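PbSGBP-B lipoprotein (PDB 6D2Y) probably binds polysaccharides at the cell surface of Prevotella bryantii, as a glycan-binding lipoprotein of a polysaccharide utilization locus, and carries a bound magnesium ion. Local coordinates at residues S106-K111 with D205-T210; G346-D349 with V353-A356; M330-G335 with V395-S400; Y42-D47 with D93-V98. One frame throughout, in Å; residues are numbered along the deposited sequence.

Contact 1 of 4, residues S106-K111 with D205-T210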
loop_
_atom_site.group_PDB
_atom_site.type_symbol
_atom_site.label_atom_id
_atom_site.label_comp_id
_atom_site.label_asym_id
_atom_site.label_seq_id
_atom_site.Cartn_x
_atom_site.Cartn_y
_atom_site.Cartn_z
ATOM N N SER A 106 16.225 -6.327 21.584
ATOM C CA SER A 106 15.221 -5.513 22.267
ATOM C C SER A 106 15.845 -4.287 22.924
ATOM O O SER A 106 15.250 -3.205 22.914
ATOM C CB SER A 106 14.474 -6.348 23.307
ATOM O OG SER A 106 13.545 -7.217 22.680
ATOM N N VAL A 107 17.030 -4.434 23.513
ATOM C CA VAL A 107 17.818 -3.317 24.028
ATOM C C VAL A 107 19.127 -3.298 23.243
ATOM O O VAL A 107 19.901 -4.262 23.276
ATOM C CB VAL A 107 18.050 -3.428 25.543
ATOM C CG1 VAL A 107 18.513 -4.820 25.920
ATOM C CG2 VAL A 107 19.066 -2.373 26.000
ATOM N N VAL A 108 19.352 -2.227 22.486
ATOM C CA VAL A 108 20.507 -2.113 21.603
ATOM C C VAL A 108 21.556 -1.240 22.274
ATOM O O VAL A 108 21.256 -0.137 22.749
ATOM C CB VAL A 108 20.098 -1.555 20.226
ATOM C CG1 VAL A 108 19.302 -0.265 20.362
ATOM C CG2 VAL A 108 21.324 -1.326 19.346
ATOM N N THR A 109 22.785 -1.743 22.336
ATOM C CA THR A 109 23.894 -0.987 22.893
ATOM C C THR A 109 25.050 -0.842 21.919
ATOM O O THR A 109 26.043 -0.186 22.258
ATOM C CB THR A 109 24.397 -1.632 24.194
ATOM O OG1 THR A 109 24.608 -3.036 23.993
ATOM C CG2 THR A 109 23.384 -1.427 25.311
ATOM N N ASP A 110 24.950 -1.422 20.722
ATOM C CA ASP A 110 26.009 -1.366 19.713
ATOM C C ASP A 110 27.331 -1.869 20.287
ATOM O O ASP A 110 28.382 -1.237 20.162
ATOM C CB ASP A 110 26.154 0.045 19.140
ATOM C CG ASP A 110 25.004 0.422 18.223
ATOM O OD1 ASP A 110 24.265 -0.482 17.777
ATOM O OD2 ASP A 110 24.845 1.628 17.942
ATOM N N LYS A 111 27.262 -3.024 20.940
ATOM C CA LYS A 111 28.436 -3.682 21.486
ATOM C C LYS A 111 28.269 -5.186 21.355
ATOM O O LYS A 111 27.151 -5.707 21.426
ATOM C CB LYS A 111 28.667 -3.303 22.962
ATOM C CG LYS A 111 29.019 -1.835 23.175
ATOM C CD LYS A 111 29.065 -1.451 24.642
ATOM C CE LYS A 111 29.119 0.063 24.803
ATOM N NZ LYS A 111 30.273 0.658 24.077
ATOM N N ASP A 205 14.023 5.993 12.539
ATOM C CA ASP A 205 14.451 5.377 13.788
ATOM C C ASP A 205 15.972 5.245 13.749
ATOM O O ASP A 205 16.643 5.923 12.964
ATOM C CB ASP A 205 13.722 4.038 14.016
ATOM C CG ASP A 205 14.022 3.004 12.943
ATOM O OD1 ASP A 205 14.837 3.279 12.037
ATOM O OD2 ASP A 205 13.434 1.903 13.009
ATOM N N LYS A 206 16.516 4.362 14.590
ATOM C CA LYS A 206 17.965 4.216 14.686
ATOM C C LYS A 206 18.579 3.735 13.379
ATOM O O LYS A 206 19.729 4.068 13.076
ATOM C CB LYS A 206 18.318 3.250 15.818
ATOM C CG LYS A 206 19.782 3.267 16.224
ATOM C CD LYS A 206 20.119 2.104 17.145
ATOM C CE LYS A 206 21.578 2.144 17.561
ATOM N NZ LYS A 206 22.406 1.266 16.692
ATOM N N TYR A 207 17.832 2.972 12.587
ATOM C CA TYR A 207 18.384 2.277 11.434
ATOM C C TYR A 207 18.131 2.990 10.111
ATOM O O TYR A 207 18.509 2.461 9.062
ATOM C CB TYR A 207 17.829 0.851 11.380
ATOM C CG TYR A 207 18.020 0.104 12.684
ATOM C CD1 TYR A 207 19.294 -0.194 13.152
ATOM C CD2 TYR A 207 16.931 -0.289 13.454
ATOM C CE1 TYR A 207 19.480 -0.868 14.342
ATOM C CE2 TYR A 207 17.108 -0.965 14.650
ATOM C CZ TYR A 207 18.385 -1.252 15.087
ATOM O OH TYR A 207 18.574 -1.926 16.273
ATOM N N GLY A 208 17.518 4.171 10.129
ATOM C CA GLY A 208 17.369 4.940 8.907
ATOM C C GLY A 208 16.047 5.661 8.744
ATOM O O GLY A 208 15.153 5.547 9.590
ATOM N N SER A 209 15.917 6.412 7.651
ATOM C CA SER A 209 14.714 7.162 7.323
ATOM C C SER A 209 14.153 6.663 6.000
ATOM O O SER A 209 14.907 6.381 5.063
ATOM C CB SER A 209 15.004 8.664 7.221
ATOM O OG SER A 209 15.050 9.271 8.497
ATOM N N THR A 210 12.828 6.561 5.923
ATOM C CA THR A 210 12.162 6.113 4.707
ATOM C C THR A 210 10.886 6.916 4.504
ATOM O O THR A 210 10.103 7.091 5.443
ATOM C CB THR A 210 11.845 4.614 4.763
ATOM O OG1 THR A 210 11.345 4.275 6.061
ATOM C CG2 THR A 210 13.097 3.792 4.470
#
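Lys206 and Asp110 meet head-on in a two-pronged salt bridge: NZ of Lys206 lies 2.8 Å from OD1 and 2.8 Å from OD2 of Asp110. Each oxygen offers its syn lone pair, the one on the side of its twin, and this equal sharing places the ammonium in the mouth of the carboxylate. Lys206 gets there on an almost fully extended chain that kinks at the last torsion (chi4 -96°), turning NZ toward the acid. The backbone N atoms of Thr109 and Asp110 both donate to Asn80 OD1.

The lysine belongs to a type I beta turn, Asp205 to Gly208, which closes the hairpin between strands 200-205 and 208-215 of the IPT/TIG region. The loop 106-111 leads into strand 111-116 of a different sheet, and the contact therefore ties two separate beta modules together. The turn also contains an Asx turn: Tyr207 N donates to Asp205 OD1 at 3.1 Å, approaching from above the carboxylate plane.

Val108 packs obliquely beside the lysine chain. Its CG2, anti to the backbone N, stands 3.9 Å from Lys206 NZ, while CG1 is 4.1 Å from Lys206 CD. The same CG2 is 4.2 Å from Tyr207 OH, a hydroxyl that is hydrogen-bonded to Tyr159 OH. Next to it, Lys206 CB rests 4.3 Å above the centre of the Tyr207 ring, and Val108 O accepts from Asn161 ND2, which adds another polar tie from the loop.

Contact 2 of 4, residues G346-D349 with V353-A356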
loop_
_atom_site.group_PDB
_atom_site.type_symbol
_atom_site.label_atom_id
_atom_site.label_comp_id
_atom_site.label_asym_id
_atom_site.label_seq_id
_atom_site.Cartn_x
_atom_site.Cartn_y
_atom_site.Cartn_z
ATOM N N GLY A 346 -18.908 5.713 -33.557
ATOM C CA GLY A 346 -18.417 6.164 -34.839
ATOM C C GLY A 346 -17.854 7.570 -34.844
ATOM O O GLY A 346 -17.129 7.929 -35.780
ATOM N N VAL A 347 -18.177 8.377 -33.831
ATOM C CA VAL A 347 -17.615 9.717 -33.738
ATOM C C VAL A 347 -16.109 9.617 -33.532
ATOM O O VAL A 347 -15.618 8.730 -32.823
ATOM C CB VAL A 347 -18.292 10.492 -32.592
ATOM C CG1 VAL A 347 -17.537 11.776 -32.270
ATOM C CG2 VAL A 347 -19.747 10.791 -32.934
ATOM N N VAL A 348 -15.364 10.512 -34.176
ATOM C CA VAL A 348 -13.924 10.624 -33.968
ATOM C C VAL A 348 -13.650 11.862 -33.124
ATOM O O VAL A 348 -14.345 12.878 -33.245
ATOM C CB VAL A 348 -13.148 10.665 -35.300
ATOM C CG1 VAL A 348 -13.511 9.460 -36.154
ATOM C CG2 VAL A 348 -13.429 11.953 -36.053
ATOM N N ASP A 349 -12.648 11.766 -32.252
ATOM C CA ASP A 349 -12.298 12.852 -31.352
ATOM C C ASP A 349 -11.103 13.625 -31.908
ATOM O O ASP A 349 -10.622 13.363 -33.014
ATOM C CB ASP A 349 -12.033 12.310 -29.941
ATOM C CG ASP A 349 -10.940 11.249 -29.902
ATOM O OD1 ASP A 349 -10.286 10.998 -30.936
ATOM O OD2 ASP A 349 -10.738 10.660 -28.819
ATOM N N VAL A 353 -9.270 9.094 -32.693
ATOM C CA VAL A 353 -9.790 7.820 -32.210
ATOM C C VAL A 353 -11.253 7.701 -32.612
ATOM O O VAL A 353 -12.031 8.647 -32.453
ATOM C CB VAL A 353 -9.632 7.706 -30.684
ATOM C CG1 VAL A 353 -10.266 6.420 -30.172
ATOM C CG2 VAL A 353 -8.165 7.775 -30.293
ATOM N N THR A 354 -11.631 6.537 -33.135
ATOM C CA THR A 354 -13.030 6.246 -33.430
ATOM C C THR A 354 -13.714 5.821 -32.136
ATOM O O THR A 354 -13.456 4.730 -31.617
ATOM C CB THR A 354 -13.142 5.164 -34.499
ATOM O OG1 THR A 354 -12.195 5.427 -35.543
ATOM C CG2 THR A 354 -14.542 5.147 -35.093
ATOM N N LEU A 355 -14.579 6.684 -31.610
ATOM C CA LEU A 355 -15.216 6.423 -30.328
ATOM C C LEU A 355 -16.179 5.246 -30.425
ATOM O O LEU A 355 -16.829 5.024 -31.450
ATOM C CB LEU A 355 -15.966 7.662 -29.839
ATOM C CG LEU A 355 -15.163 8.952 -29.671
ATOM C CD1 LEU A 355 -15.942 9.946 -28.831
ATOM C CD2 LEU A 355 -13.808 8.673 -29.052
ATOM N N ALA A 356 -16.268 4.487 -29.333
ATOM C CA ALA A 356 -17.165 3.343 -29.281
ATOM C C ALA A 356 -18.590 3.720 -28.910
ATOM O O ALA A 356 -19.502 2.913 -29.125
ATOM C CB ALA A 356 -16.637 2.306 -28.286
#
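Gly346, Val347 and Asp349 exchange hydrogen bonds with Val353 and Leu355 in a tight, hairpin-like antiparallel pairing, with Val348 and Thr354 as a non-hydrogen-bonded pair whose CA atoms are 4.5 Å apart. Two backbone bonds flank that pair. Leu355 N to Val347 O is short at 2.6 Å and almost collinear with the carbonyl (173°); Asp349 N to Val353 O is longer, 3.2 Å, and lies in the carbonyl plane. Between them, Val348 CA brings its hydrogen to Val353 O at 3.1 Å.

Beyond Val347 the ladder is offset by one residue. Gly346 N donates to Leu355 O at 3.0 Å, which sets Gly346 and Val347 together opposite Leu355, the bonding pattern of a G1 beta bulge. The positive phi of Gly346 (98°) fits the first position of such a bulge.

Side chains fill in round this frame. Leu355 brings CB and CG close against Val347 O, and its CD1 comes 4.2 Å from Val347 CG1. Its other methyl, CD2, crosses to within 3.7 Å of Asp349 OD2. Outside the pair, Leu355 is packed by Glu291, Tyr293, Pro337 and Ser341, while the backbone of Val348 bonds to Glu291.

At the loop end the Asp349 carboxylate replaces a main-chain acceptor. Chi1 of 57° sets CG between the backbone N and the carbonyl carbon, and the carboxylate turns toward Val353; OD2 is hydrogen-bonded to Tyr293 OH, while OD1 accepts from Asn351 N and, at 2.8 Å on its syn side, from Val353 N.

Contact 3 of 4, residues M330-G335 with V395-S400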
loop_
_atom_site.group_PDB
_atom_site.type_symbol
_atom_site.label_atom_id
_atom_site.label_comp_id
_atom_site.label_asym_id
_atom_site.label_seq_id
_atom_site.Cartn_x
_atom_site.Cartn_y
_atom_site.Cartn_z
HETATM N N MSE A 330 -15.492 -6.420 -6.746
HETATM C CA MSE A 330 -15.436 -5.118 -7.290
HETATM C C MSE A 330 -14.490 -5.026 -8.404
HETATM O O MSE A 330 -13.319 -4.983 -8.199
HETATM C CB MSE A 330 -14.975 -4.167 -6.210
HETATM C CG MSE A 330 -15.034 -2.712 -6.622
HETATM SE SE MSE A 330 -14.346 -1.349 -5.454
HETATM C CE MSE A 330 -15.661 -1.339 -4.095
ATOM N N GLN A 331 -14.994 -4.928 -9.598
ATOM C CA GLN A 331 -14.162 -4.818 -10.789
ATOM C C GLN A 331 -13.988 -3.341 -11.118
ATOM O O GLN A 331 -14.971 -2.636 -11.371
ATOM C CB GLN A 331 -14.776 -5.583 -11.962
ATOM C CG GLN A 331 -15.159 -7.012 -11.596
ATOM C CD GLN A 331 -15.247 -7.941 -12.792
ATOM O OE1 GLN A 331 -14.705 -7.656 -13.859
ATOM N NE2 GLN A 331 -15.921 -9.072 -12.610
ATOM N N ILE A 332 -12.748 -2.872 -11.081
ATOM C CA ILE A 332 -12.411 -1.491 -11.403
ATOM C C ILE A 332 -11.758 -1.502 -12.778
ATOM O O ILE A 332 -10.625 -1.971 -12.932
ATOM C CB ILE A 332 -11.495 -0.876 -10.337
ATOM C CG1 ILE A 332 -12.108 -1.064 -8.947
ATOM C CG2 ILE A 332 -11.254 0.596 -10.621
ATOM C CD1 ILE A 332 -11.135 -0.843 -7.810
ATOM N N ILE A 333 -12.468 -0.998 -13.786
ATOM C CA ILE A 333 -12.064 -1.138 -15.182
ATOM C C ILE A 333 -11.769 0.240 -15.759
ATOM O O ILE A 333 -12.659 1.097 -15.821
ATOM C CB ILE A 333 -13.136 -1.849 -16.024
ATOM C CG1 ILE A 333 -13.753 -3.023 -15.258
ATOM C CG2 ILE A 333 -12.546 -2.333 -17.337
ATOM C CD1 ILE A 333 -15.152 -2.743 -14.747
ATOM N N PHE A 334 -10.528 0.444 -16.192
ATOM C CA PHE A 334 -10.157 1.605 -16.985
ATOM C C PHE A 334 -10.342 1.288 -18.463
ATOM O O PHE A 334 -10.188 0.142 -18.894
ATOM C CB PHE A 334 -8.708 2.016 -16.719
ATOM C CG PHE A 334 -8.531 2.863 -15.489
ATOM C CD1 PHE A 334 -8.876 4.203 -15.503
ATOM C CD2 PHE A 334 -7.999 2.325 -14.327
ATOM C CE1 PHE A 334 -8.708 4.989 -14.381
ATOM C CE2 PHE A 334 -7.827 3.107 -13.201
ATOM C CZ PHE A 334 -8.184 4.440 -13.226
ATOM N N GLY A 335 -10.671 2.311 -19.237
ATOM C CA GLY A 335 -10.953 2.111 -20.648
ATOM C C GLY A 335 -10.512 3.287 -21.484
ATOM O O GLY A 335 -10.497 4.434 -21.023
ATOM N N VAL A 395 -7.997 2.716 0.523
ATOM C CA VAL A 395 -7.772 1.493 -0.237
ATOM C C VAL A 395 -6.755 1.789 -1.330
ATOM O O VAL A 395 -6.888 2.779 -2.060
ATOM C CB VAL A 395 -9.086 0.959 -0.831
ATOM C CG1 VAL A 395 -8.818 -0.218 -1.756
ATOM C CG2 VAL A 395 -10.044 0.568 0.283
ATOM N N THR A 396 -5.743 0.933 -1.443
ATOM C CA THR A 396 -4.688 1.083 -2.436
ATOM C C THR A 396 -4.732 -0.105 -3.385
ATOM O O THR A 396 -4.623 -1.256 -2.949
ATOM C CB THR A 396 -3.309 1.182 -1.780
ATOM O OG1 THR A 396 -3.302 2.262 -0.838
ATOM C CG2 THR A 396 -2.238 1.425 -2.837
ATOM N N ILE A 397 -4.887 0.175 -4.674
ATOM C CA ILE A 397 -4.879 -0.865 -5.698
ATOM C C ILE A 397 -3.875 -0.472 -6.775
ATOM O O ILE A 397 -4.166 0.404 -7.603
ATOM C CB ILE A 397 -6.281 -1.079 -6.289
ATOM C CG1 ILE A 397 -7.248 -1.527 -5.193
ATOM C CG2 ILE A 397 -6.230 -2.100 -7.413
ATOM C CD1 ILE A 397 -8.510 -2.154 -5.716
ATOM N N PRO A 398 -2.693 -1.081 -6.802
ATOM C CA PRO A 398 -1.687 -0.689 -7.796
ATOM C C PRO A 398 -2.150 -0.995 -9.210
ATOM O O PRO A 398 -2.759 -2.035 -9.474
ATOM C CB PRO A 398 -0.460 -1.524 -7.412
ATOM C CG PRO A 398 -1.007 -2.672 -6.632
ATOM C CD PRO A 398 -2.210 -2.148 -5.910
ATOM N N LEU A 399 -1.857 -0.067 -10.125
ATOM C CA LEU A 399 -2.231 -0.255 -11.521
ATOM C C LEU A 399 -1.617 -1.515 -12.112
ATOM O O LEU A 399 -2.156 -2.058 -13.084
ATOM C CB LEU A 399 -1.825 0.967 -12.346
ATOM C CG LEU A 399 -2.511 2.280 -11.967
ATOM C CD1 LEU A 399 -2.171 3.376 -12.966
ATOM C CD2 LEU A 399 -4.016 2.087 -11.872
ATOM N N SER A 400 -0.511 -1.997 -11.540
ATOM C CA SER A 400 0.074 -3.253 -11.982
ATOM C C SER A 400 -0.813 -4.448 -11.661
ATOM O O SER A 400 -0.612 -5.520 -12.239
ATOM C CB SER A 400 1.453 -3.443 -11.347
ATOM O OG SER A 400 1.374 -3.386 -9.932
#
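Ile332 and Ile397 form a wholly buried, apolar contact across the beta sandwich of the region assigned to xyloglucan binding, together with Phe334 and Leu399. Strand 330-335 runs in the sheet that also holds strands 423-428 and 372-374, whereas strand 393-398 pairs with 311-318 in the facing sheet. The spacing supports this reading: CA of Ile332 is 9.5 Å from CA of Ile397, and CA of Phe334 is 9.8 Å from CA of Leu399, separations bridged by side chains and not by backbone bonds.

The two isoleucines reach toward each other tip to tip. Both carry CG1 anti to the carbonyl carbon (chi1 -52° in Ile332, -61° in Ile397) and continue extended, which brings the CD1 methyls to 3.6 Å. Ile397 also lies against Ala372 and Tyr374, and Ile332 against Leu424, neighbours on strands 372-374 and 423-428 of the first sheet.

Where strand 393-398 gives way to a 3-10 turn, Leu399 extends its side chain back into the core, and it also touches Trp308. The Phe334 ring is held edge-to-face with Phe421. Leucine and phenylalanine cross at about a right angle, with Leu399 CD2 4.2 Å from Phe334 CE2, obliquely placed to the ring.

Contact 4 of 4, residues Y42-D47 with D93-V98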
loop_
_atom_site.group_PDB
_atom_site.type_symbol
_atom_site.label_atom_id
_atom_site.label_comp_id
_atom_site.label_asym_id
_atom_site.label_seq_id
_atom_site.Cartn_x
_atom_site.Cartn_y
_atom_site.Cartn_z
ATOM N N TYR A 42 40.593 -6.429 15.028
ATOM C CA TYR A 42 39.596 -5.983 14.062
ATOM C C TYR A 42 38.715 -7.171 13.701
ATOM O O TYR A 42 38.977 -8.310 14.101
ATOM C CB TYR A 42 40.241 -5.371 12.813
ATOM C CG TYR A 42 41.169 -6.288 12.048
ATOM C CD1 TYR A 42 40.682 -7.145 11.068
ATOM C CD2 TYR A 42 42.537 -6.281 12.290
ATOM C CE1 TYR A 42 41.530 -7.978 10.361
ATOM C CE2 TYR A 42 43.392 -7.113 11.587
ATOM C CZ TYR A 42 42.884 -7.959 10.625
ATOM O OH TYR A 42 43.732 -8.787 9.924
ATOM N N ILE A 43 37.659 -6.887 12.943
ATOM C CA ILE A 43 36.714 -7.894 12.475
ATOM C C ILE A 43 36.673 -7.841 10.956
ATOM O O ILE A 43 36.482 -6.768 10.372
ATOM C CB ILE A 43 35.308 -7.676 13.063
ATOM C CG1 ILE A 43 35.376 -7.575 14.587
ATOM C CG2 ILE A 43 34.366 -8.791 12.619
ATOM C CD1 ILE A 43 34.078 -7.912 15.272
ATOM N N ARG A 44 36.845 -8.994 10.321
ATOM C CA ARG A 44 36.858 -9.124 8.874
ATOM C C ARG A 44 35.780 -10.104 8.425
ATOM O O ARG A 44 35.313 -10.933 9.217
ATOM C CB ARG A 44 38.235 -9.596 8.384
ATOM C CG ARG A 44 38.436 -11.102 8.434
ATOM C CD ARG A 44 39.885 -11.485 8.173
ATOM N NE ARG A 44 40.128 -12.901 8.436
ATOM C CZ ARG A 44 41.288 -13.396 8.854
ATOM N NH1 ARG A 44 42.320 -12.590 9.059
ATOM N NH2 ARG A 44 41.417 -14.701 9.068
ATOM N N PRO A 45 35.344 -10.024 7.169
ATOM C CA PRO A 45 34.358 -10.987 6.667
ATOM C C PRO A 45 34.963 -12.378 6.544
ATOM O O PRO A 45 36.178 -12.576 6.607
ATOM C CB PRO A 45 33.965 -10.425 5.297
ATOM C CG PRO A 45 34.388 -8.990 5.330
ATOM C CD PRO A 45 35.606 -8.952 6.194
ATOM N N VAL A 46 34.082 -13.359 6.361
ATOM C CA VAL A 46 34.509 -14.751 6.293
ATOM C C VAL A 46 34.598 -15.286 4.864
ATOM O O VAL A 46 35.348 -16.246 4.625
ATOM C CB VAL A 46 33.586 -15.651 7.145
ATOM C CG1 VAL A 46 32.327 -16.025 6.377
ATOM C CG2 VAL A 46 34.332 -16.896 7.601
ATOM N N ASP A 47 33.875 -14.701 3.914
ATOM C CA ASP A 47 33.965 -15.196 2.550
ATOM C C ASP A 47 35.154 -14.561 1.832
ATOM O O ASP A 47 35.644 -13.490 2.202
ATOM C CB ASP A 47 32.652 -14.954 1.789
ATOM C CG ASP A 47 32.314 -13.481 1.627
ATOM O OD1 ASP A 47 33.131 -12.727 1.063
ATOM O OD2 ASP A 47 31.215 -13.077 2.061
ATOM N N ASP A 93 43.148 -19.479 18.600
ATOM C CA ASP A 93 43.460 -18.457 19.589
ATOM C C ASP A 93 43.717 -17.095 18.961
ATOM O O ASP A 93 43.895 -16.113 19.692
ATOM C CB ASP A 93 44.660 -18.884 20.437
ATOM C CG ASP A 93 44.537 -18.431 21.881
ATOM O OD1 ASP A 93 43.489 -18.716 22.508
ATOM O OD2 ASP A 93 45.482 -17.799 22.390
ATOM N N HIS A 94 43.723 -17.003 17.630
ATOM C CA HIS A 94 43.863 -15.732 16.943
ATOM C C HIS A 94 42.713 -15.411 16.001
ATOM O O HIS A 94 42.627 -14.272 15.528
ATOM C CB HIS A 94 45.183 -15.686 16.156
ATOM C CG HIS A 94 46.397 -15.874 17.008
ATOM N ND1 HIS A 94 46.639 -15.109 18.130
ATOM C CD2 HIS A 94 47.438 -16.736 16.909
ATOM C CE1 HIS A 94 47.774 -15.493 18.686
ATOM N NE2 HIS A 94 48.280 -16.477 17.964
ATOM N N THR A 95 41.837 -16.372 15.708
ATOM C CA THR A 95 40.666 -16.139 14.874
ATOM C C THR A 95 39.463 -16.839 15.485
ATOM O O THR A 95 39.556 -17.991 15.917
ATOM C CB THR A 95 40.866 -16.646 13.439
ATOM O OG1 THR A 95 41.075 -18.063 13.458
ATOM C CG2 THR A 95 42.052 -15.961 12.774
ATOM N N LEU A 96 38.337 -16.133 15.513
ATOM C CA LEU A 96 37.058 -16.695 15.924
ATOM C C LEU A 96 36.023 -16.311 14.878
ATOM O O LEU A 96 35.868 -15.126 14.562
ATOM C CB LEU A 96 36.637 -16.193 17.313
ATOM C CG LEU A 96 35.386 -16.787 17.975
ATOM C CD1 LEU A 96 35.480 -16.642 19.481
ATOM C CD2 LEU A 96 34.101 -16.141 17.483
ATOM N N ILE A 97 35.320 -17.309 14.348
ATOM C CA ILE A 97 34.300 -17.108 13.326
ATOM C C ILE A 97 32.946 -17.402 13.958
ATOM O O ILE A 97 32.698 -18.520 14.426
ATOM C CB ILE A 97 34.556 -17.985 12.090
ATOM C CG1 ILE A 97 35.880 -17.595 11.435
ATOM C CG2 ILE A 97 33.410 -17.858 11.092
ATOM C CD1 ILE A 97 36.277 -18.483 10.272
ATOM N N VAL A 98 32.082 -16.389 13.991
ATOM C CA VAL A 98 30.757 -16.486 14.589
ATOM C C VAL A 98 29.772 -15.738 13.701
ATOM O O VAL A 98 30.125 -14.768 13.025
ATOM C CB VAL A 98 30.746 -15.929 16.034
ATOM C CG1 VAL A 98 31.061 -14.437 16.047
ATOM C CG2 VAL A 98 29.417 -16.209 16.727
#
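Val46 and Ile97 supply the apolar half of this contact. A single methyl, Val46 CG2, fits into the fork between the two arms of the isoleucine, CG2 and CG1-CD1: it is 3.7 Å from Ile97 CD1, 3.7 Å from Ile97 CG2 and 4.2 Å from Ile97 CG1. The side chains cross at about a right angle, and the backbones come closest here, with CA of Val46 7.4 Å from CA of Ile97. Because CG2 of Val46 stands anti to its own N (chi1 of the residue is 83°, measured to CG1), it is the branch directed at the isoleucine.

The second kind of contact is a loose one between a charged group and a methyl. Arg44 runs extended from CG to NE and carries its guanidinium over to Thr95, where NH2 lies 4.0 Å from CG2, obliquely and without a polar bond between the two residues. The hydroxyl of Thr95 is engaged with Thr92 OG1. A glycerol, probably from the crystallisation liquor, lies about 6 Å from the Arg44 side chain.

Strands 39-45 and 95-99 are the outer members of a three-stranded antiparallel sheet, so the contact spans the middle strand 63-69, on which Arg44 (at Val67) and Ile97 (at Cys65) rest. On the other face, Ile43 packs on Tyr124 and Phe126 of strand 121-129, and Leu96 on Ile74 and Ile77 of strand 74-79.

Contact 3 alone is fully buried and purely apolar, joining facing sheets of the region assigned to xyloglucan binding. Contact 2 belongs to the same region, about 9 Å away between nearest atoms, in the loop between strands 330-335 and 372-374, and relies mainly on backbone hydrogen bonds plus an aspartate acceptor. At the other end of the elongated chain, contact 4 lies on the surface of the N-terminal three-stranded sheet, with van der Waals packing and no polar bond between its segments. Contact 1, about 9 Å from contact 4 between nearest atoms and partly buried, is the one that links distinct beta modules, through a salt bridge. Contacts 2 and 4 lie farthest apart, centres 72 Å distant.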